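Local coordinates for protein putative glucarate dehydratase (PDB 4IT1) that probably catalyses the magnesium-dependent dehydration of D-glucarate to 5-dehydro-4-deoxy-D-glucarate, the first step of D-glucarate breakdown, at residues P221-E224 against V225-K229. Sequence-based numbering, arbitrary orientation.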
ATOM      1  N   PRO A 221      36.885  14.575  -5.925  1.00 54.27           N
ATOM      2  CA  PRO A 221      35.897  14.177  -6.927  1.00 52.93           C
ATOM      3  C   PRO A 221      36.480  13.919  -8.333  1.00 54.68           C
ATOM      4  O   PRO A 221      36.020  13.003  -9.007  1.00 57.27           O
ATOM      5  CB  PRO A 221      34.859  15.323  -6.902  1.00 46.67           C
ATOM      6  CG  PRO A 221      35.495  16.441  -6.142  1.00 50.40           C
ATOM      7  CD  PRO A 221      36.502  15.814  -5.221  1.00 53.92           C
ATOM      8  N   GLU A 222      37.489  14.684  -8.755  1.00 52.06           N
ATOM      9  CA  GLU A 222      38.216  14.379  -9.995  1.00 60.37           C
ATOM     10  C   GLU A 222      38.847  12.987  -9.967  1.00 63.20           C
ATOM     11  O   GLU A 222      38.865  12.290 -10.986  1.00 66.36           O
ATOM     12  CB  GLU A 222      39.304  15.414 -10.297  1.00 66.46           C
ATOM     13  CG  GLU A 222      38.815  16.672 -11.001  1.00 77.67           C
ATOM     14  CD  GLU A 222      38.434  17.786 -10.040  1.00 96.79           C
ATOM     15  OE1 GLU A 222      38.375  17.543  -8.810  1.00100.25           O
ATOM     16  OE2 GLU A 222      38.195  18.915 -10.520  1.00 98.43           O
ATOM     17  N   HIS A 223      39.367  12.592  -8.807  1.00 57.15           N
ATOM     18  CA  HIS A 223      39.989  11.281  -8.672  1.00 59.20           C
ATOM     19  C   HIS A 223      38.935  10.195  -8.755  1.00 60.02           C
ATOM     20  O   HIS A 223      39.156   9.157  -9.382  1.00 78.20           O
ATOM     21  CB  HIS A 223      40.802  11.157  -7.375  1.00 62.82           C
ATOM     22  CG  HIS A 223      41.385   9.792  -7.157  1.00 67.70           C
ATOM     23  ND1 HIS A 223      42.560   9.378  -7.751  1.00 66.09           N
ATOM     24  CD2 HIS A 223      40.944   8.740  -6.425  1.00 63.83           C
ATOM     25  CE1 HIS A 223      42.818   8.133  -7.392  1.00 63.59           C
ATOM     26  NE2 HIS A 223      41.854   7.722  -6.587  1.00 71.66           N
ATOM     27  N   GLU A 224      37.785  10.435  -8.138  1.00 62.03           N
ATOM     28  CA  GLU A 224      36.715   9.443  -8.137  1.00 57.70           C
ATOM     29  C   GLU A 224      36.109   9.279  -9.537  1.00 58.05           C
ATOM     30  O   GLU A 224      35.741   8.171  -9.918  1.00 53.09           O
ATOM     31  CB  GLU A 224      35.646   9.776  -7.089  1.00 52.22           C
ATOM     32  CG  GLU A 224      36.132   9.652  -5.647  1.00 58.99           C
ATOM     33  CD  GLU A 224      35.045   9.920  -4.609  1.00 55.60           C
ATOM     34  OE1 GLU A 224      34.208  10.831  -4.812  1.00 57.46           O
ATOM     35  OE2 GLU A 224      35.029   9.219  -3.578  1.00 49.34           O
ATOM     36  N   VAL A 225      36.019  10.379 -10.289  1.00 58.30           N
ATOM     37  CA  VAL A 225      35.563  10.359 -11.684  1.00 58.48           C
ATOM     38  C   VAL A 225      36.463   9.441 -12.519  1.00 63.99           C
ATOM     39  O   VAL A 225      35.965   8.568 -13.232  1.00 67.10           O
ATOM     40  CB  VAL A 225      35.507  11.785 -12.295  1.00 59.65           C
ATOM     41  CG1 VAL A 225      35.416  11.746 -13.821  1.00 58.99           C
ATOM     42  CG2 VAL A 225      34.325  12.552 -11.726  1.00 53.42           C
ATOM     43  N   ALA A 226      37.778   9.634 -12.402  1.00 63.67           N
ATOM     44  CA  ALA A 226      38.772   8.779 -13.064  1.00 60.12           C
ATOM     45  C   ALA A 226      38.621   7.291 -12.716  1.00 62.54           C
ATOM     46  O   ALA A 226      38.853   6.423 -13.566  1.00 64.91           O
ATOM     47  CB  ALA A 226      40.179   9.264 -12.754  1.00 56.01           C
ATOM     48  N   CYS A 227      38.215   6.999 -11.480  1.00 57.01           N
ATOM     49  CA  CYS A 227      37.966   5.617 -11.064  1.00 55.09           C
ATOM     50  C   CYS A 227      36.727   5.028 -11.737  1.00 61.37           C
ATOM     51  O   CYS A 227      36.658   3.817 -11.972  1.00 60.87           O
ATOM     52  CB  CYS A 227      37.853   5.507  -9.543  1.00 50.29           C
ATOM     53  SG  CYS A 227      39.378   5.953  -8.671  1.00 63.68           S
ATOM     54  N   ILE A 228      35.756   5.880 -12.046  1.00 56.42           N
ATOM     55  CA  ILE A 228      34.578   5.437 -12.790  1.00 66.20           C
ATOM     56  C   ILE A 228      34.942   5.132 -14.244  1.00 56.71           C
ATOM     57  O   ILE A 228      34.545   4.094 -14.773  1.00 62.44           O
ATOM     58  CB  ILE A 228      33.425   6.456 -12.703  1.00 67.42           C
ATOM     59  CG1 ILE A 228      32.751   6.355 -11.339  1.00 61.91           C
ATOM     60  CG2 ILE A 228      32.388   6.214 -13.794  1.00 58.40           C
ATOM     61  CD1 ILE A 228      32.200   7.679 -10.868  1.00 75.99           C
ATOM     62  N   LYS A 229      35.697   6.032 -14.872  1.00 57.96           N
ATOM     63  CA  LYS A 229      36.216   5.824 -16.229  1.00 66.76           C
ATOM     64  C   LYS A 229      36.898   4.460 -16.340  1.00 73.05           C
ATOM     65  O   LYS A 229      36.569   3.660 -17.225  1.00 71.91           O
ATOM     66  CB  LYS A 229      37.215   6.922 -16.615  1.00 64.99           C
ATOM     67  CG  LYS A 229      36.694   8.349 -16.528  1.00 71.35           C
ATOM     68  CD  LYS A 229      35.928   8.764 -17.768  1.00 69.75           C
ATOM     69  CE  LYS A 229      35.546  10.229 -17.689  1.00 71.23           C
ATOM     70  NZ  LYS A 229      34.390  10.520 -18.579  1.00 66.52           N
TER
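The imidazole of His223 meets the thiol of Cys227 obliquely, the sulfur lying 4.1 Å from the ring centroid and 31° off the ring normal. Contact is made through the NE2–CD2 side of the ring, with NE2 3.7 Å from SG. Two torsions bring the groups together one helical turn apart: the ring of His223 swings away from its backbone N (chi1 176°), whereas SG of Cys227 folds back beside its own N (chi1 -63°). SG consequently also passes 3.3 Å from the carbonyl O of His223. NE2 is also weakly hydrogen-bonded to the carbonyl O of Leu191, and Glu193 of helix 193-207 packs against both side chains.

The backbone keeps regular i to i+4 bonding. Val225 N donates to Pro221 O at 2.9 Å, the shortest of the four backbone bonds linking 221-224 to 225-229. Ala226 N reaches Glu222 O in the straightest of the four, and the amides of Cys227 and Ile228 bond more bent to the carbonyls of His223 and Glu224. Val225 lays CG2 beside the acceptor of its own bond, 3.2 Å from Pro221 O, while Ile228 brings CD1 to 3.7 Å from Glu224 O.

The carboxylate of Glu224 turns back to the preceding loop, where OE2 accepts from the amides of Thr218 and Leu219 and OE1 more weakly from Gly217; this grip fixes the buried group. Glu222 OE2 forms a salt bridge with Arg255, while Pro221 and Val225 lean on Met256 and Ile228 on Leu260 of helix 250-260. Residues 221-229 form the first turns of helix 221-234 in a beta-alpha-beta unit of the enolase-superfamily barrel domain; strands 212-215 and 240-243 of this unit carry the predicted proton acceptor Lys215 and the magnesium ligand Asp243.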